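Local coordinates for bumblebee peptidoglycan recognition protein SA (PDB 5XZ4) that probably recognises bacterial peptidoglycan for the insect immune system, preferring Dap-type to Lys-type peptidoglycan, at residues L27-P32 and K134-E139. Sequence-based numbering, arbitrary orientation.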
ATOM      1  N   LEU A  27      10.765  -7.928  -7.969  1.00 11.87           N
ATOM      2  CA  LEU A  27      10.845  -6.616  -8.646  1.00 12.14           C
ATOM      3  C   LEU A  27      12.279  -6.259  -8.988  1.00 12.42           C
ATOM      4  O   LEU A  27      13.217  -6.642  -8.281  1.00 12.56           O
ATOM      5  CB  LEU A  27      10.331  -5.485  -7.743  1.00 11.95           C
ATOM      6  CG  LEU A  27       8.839  -5.553  -7.420  1.00 10.86           C
ATOM      7  CD1 LEU A  27       8.485  -4.512  -6.380  1.00 12.13           C
ATOM      8  CD2 LEU A  27       7.973  -5.398  -8.668  1.00 12.95           C
ATOM      9  N   ILE A  28      12.441  -5.483 -10.050  1.00 12.80           N
ATOM     10  CA  ILE A  28      13.725  -4.810 -10.296  1.00 13.54           C
ATOM     11  C   ILE A  28      13.797  -3.542  -9.412  1.00 14.63           C
ATOM     12  O   ILE A  28      12.810  -2.790  -9.287  1.00 15.84           O
ATOM     13  CB  ILE A  28      13.833  -4.473 -11.793  1.00 15.57           C
ATOM     14  CG1 ILE A  28      13.836  -5.769 -12.602  1.00 18.16           C
ATOM     15  CG2 ILE A  28      15.051  -3.597 -12.073  1.00 18.08           C
ATOM     16  CD1 ILE A  28      15.203  -6.398 -12.747  1.00 23.46           C
ATOM     17  N   ILE A  29      14.951  -3.334  -8.766  1.00 13.47           N
ATOM     18  CA  ILE A  29      15.181  -2.249  -7.766  1.00 14.63           C
ATOM     19  C   ILE A  29      16.325  -1.370  -8.298  1.00 15.11           C
ATOM     20  O   ILE A  29      17.329  -1.932  -8.731  1.00 15.25           O
ATOM     21  CB  ILE A  29      15.507  -2.799  -6.330  1.00 16.00           C
ATOM     22  CG1 ILE A  29      14.242  -2.917  -5.445  1.00 22.62           C
ATOM     23  CG2 ILE A  29      16.294  -1.833  -5.450  1.00 16.12           C
ATOM     24  CD1 ILE A  29      13.146  -3.871  -5.832  1.00 21.09           C
ATOM     25  N   PRO A  30      16.207  -0.029  -8.288  1.00 14.98           N
ATOM     26  CA  PRO A  30      15.115   0.732  -7.653  1.00 14.04           C
ATOM     27  C   PRO A  30      13.840   0.824  -8.490  1.00 13.96           C
ATOM     28  O   PRO A  30      13.868   0.741  -9.721  1.00 14.87           O
ATOM     29  CB  PRO A  30      15.742   2.122  -7.428  1.00 14.89           C
ATOM     30  CG  PRO A  30      16.790   2.235  -8.489  1.00 16.63           C
ATOM     31  CD  PRO A  30      17.341   0.845  -8.677  1.00 15.82           C
ATOM     32  N   ILE A  31      12.741   1.062  -7.781  1.00 12.75           N
ATOM     33  CA  ILE A  31      11.388   0.990  -8.334  1.00 12.44           C
ATOM     34  C   ILE A  31      10.896   2.375  -8.811  1.00 11.71           C
ATOM     35  O   ILE A  31      11.095   3.368  -8.112  1.00 12.48           O
ATOM     36  CB  ILE A  31      10.447   0.446  -7.227  1.00 12.62           C
ATOM     37  CG1 ILE A  31      10.889  -0.956  -6.788  1.00 13.36           C
ATOM     38  CG2 ILE A  31       8.978   0.461  -7.652  1.00 12.84           C
ATOM     39  CD1 ILE A  31      10.431  -1.305  -5.385  1.00 14.63           C
ATOM     40  N   PRO A  32      10.204   2.440  -9.978  1.00 12.11           N
ATOM     41  CA  PRO A  32       9.814   3.744 -10.548  1.00 12.52           C
ATOM     42  C   PRO A  32       8.482   4.348 -10.096  1.00 12.11           C
ATOM     43  O   PRO A  32       8.305   5.561 -10.180  1.00 12.13           O
ATOM     44  CB  PRO A  32       9.801   3.473 -12.061  1.00 13.91           C
ATOM     45  CG  PRO A  32       9.446   2.016 -12.152  1.00 14.24           C
ATOM     46  CD  PRO A  32      10.163   1.375 -11.005  1.00 13.65           C
ATOM     47  N   LYS A 134      16.854   5.177   1.236  1.00 18.53           N
ATOM     48  CA  LYS A 134      17.539   3.876   1.261  1.00 20.20           C
ATOM     49  C   LYS A 134      17.998   3.463  -0.129  1.00 19.05           C
ATOM     50  O   LYS A 134      18.948   2.686  -0.257  1.00 21.71           O
ATOM     51  CB  LYS A 134      16.619   2.787   1.825  1.00 22.44           C
ATOM     52  CG  LYS A 134      16.540   2.725   3.340  1.00 27.61           C
ATOM     53  CD  LYS A 134      15.524   1.669   3.760  1.00 31.23           C
ATOM     54  CE  LYS A 134      15.576   1.353   5.252  1.00 37.19           C
ATOM     55  NZ  LYS A 134      16.758   0.545   5.672  1.00 43.79           N
ATOM     56  N   GLY A 135      17.308   3.955  -1.156  1.00 17.83           N
ATOM     57  CA  GLY A 135      17.614   3.614  -2.543  1.00 16.75           C
ATOM     58  C   GLY A 135      16.758   2.492  -3.107  1.00 16.14           C
ATOM     59  O   GLY A 135      17.036   1.984  -4.187  1.00 17.86           O
ATOM     60  N   ILE A 136      15.716   2.103  -2.369  1.00 15.21           N
ATOM     61  CA  ILE A 136      14.748   1.096  -2.824  1.00 15.29           C
ATOM     62  C   ILE A 136      13.817   1.689  -3.896  1.00 13.44           C
ATOM     63  O   ILE A 136      13.444   1.008  -4.859  1.00 14.60           O
ATOM     64  CB  ILE A 136      13.911   0.565  -1.632  1.00 15.66           C
ATOM     65  CG1 ILE A 136      14.813  -0.062  -0.551  1.00 17.46           C
ATOM     66  CG2 ILE A 136      12.846  -0.425  -2.115  1.00 16.42           C
ATOM     67  CD1 ILE A 136      14.152  -0.196   0.803  1.00 17.88           C
ATOM     68  N   LEU A 137      13.420   2.946  -3.699  1.00 13.14           N
ATOM     69  CA  LEU A 137      12.611   3.691  -4.679  1.00 12.56           C
ATOM     70  C   LEU A 137      13.522   4.631  -5.432  1.00 13.22           C
ATOM     71  O   LEU A 137      14.462   5.150  -4.850  1.00 14.46           O
ATOM     72  CB  LEU A 137      11.511   4.501  -3.966  1.00 11.93           C
ATOM     73  CG  LEU A 137      10.494   3.682  -3.158  1.00 11.64           C
ATOM     74  CD1 LEU A 137       9.505   4.628  -2.486  1.00 12.95           C
ATOM     75  CD2 LEU A 137       9.733   2.690  -4.044  1.00 13.28           C
ATOM     76  N   ARG A 138      13.236   4.858  -6.702  1.00 12.48           N
ATOM     77  CA  ARG A 138      14.038   5.829  -7.498  1.00 14.34           C
ATOM     78  C   ARG A 138      13.917   7.226  -6.878  1.00 15.31           C
ATOM     79  O   ARG A 138      12.887   7.576  -6.279  1.00 13.94           O
ATOM     80  CB  ARG A 138      13.526   5.859  -8.931  1.00 15.97           C
ATOM     81  CG  ARG A 138      13.897   4.627  -9.742  1.00 18.18           C
ATOM     82  CD  ARG A 138      13.433   4.734 -11.184  1.00 21.03           C
ATOM     83  NE  ARG A 138      14.075   5.829 -11.895  1.00 25.26           N
ATOM     84  CZ  ARG A 138      15.060   5.710 -12.788  1.00 23.49           C
ATOM     85  NH1 ARG A 138      15.542   6.803 -13.361  1.00 29.44           N
ATOM     86  NH2 ARG A 138      15.562   4.523 -13.126  1.00 27.56           N
ATOM     87  N   GLU A 139      14.974   8.027  -7.031  1.00 16.08           N
ATOM     88  CA  GLU A 139      14.978   9.420  -6.549  1.00 17.75           C
ATOM     89  C   GLU A 139      13.836  10.244  -7.173  1.00 17.17           C
ATOM     90  O   GLU A 139      13.275  11.135  -6.527  1.00 19.15           O
ATOM     91  CB  GLU A 139      16.335  10.091  -6.837  1.00 21.31           C
ATOM     92  CG  GLU A 139      17.540   9.400  -6.210  1.00 29.35           C
ATOM     93  CD  GLU A 139      17.782   9.806  -4.767  1.00 36.21           C
ATOM     94  OE1 GLU A 139      17.885  11.022  -4.487  1.00 44.82           O
ATOM     95  OE2 GLU A 139      17.898   8.900  -3.920  1.00 40.32           O
TER
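I31 and L137 pair as a parallel beta bridge, I31 gripped by both backbone bonds: its N-H reaches I136 O at 3.0 Å, and its O takes the N-H of R138, nearly straight at 175°. I136 O is shared, with P30 CA 3.3 Å away in a CA-H...O contact. The side chains of I31 and I136 lie side by side, pointing the same way, and I31 CD1 comes to 4.2 Å from I136 CG2. L137 CD2 meets I31 CB at 4.0 Å, both side chains being on the same face of the sheet and touching V103 of strand 102-107. In the mixed sheet of the amidase-like PGRP fold, the start of strand 31-38 is thus paired by the short strand 137-138, just after helix 118-134; the chain then turns at E139 into 141-145, the next parallel neighbour, where P32 bonds R142. P30, with a cis peptide bond before it, sets its ring against 134-139: CB lies 3.5 Å from G135 O, and CG meets the crossing side chain of R138. R138 runs over the I31-P32 peptide, CG 3.5 Å from I31 O and CD 3.8 Å from P32 CA, while its NE forms a salt bridge with D140.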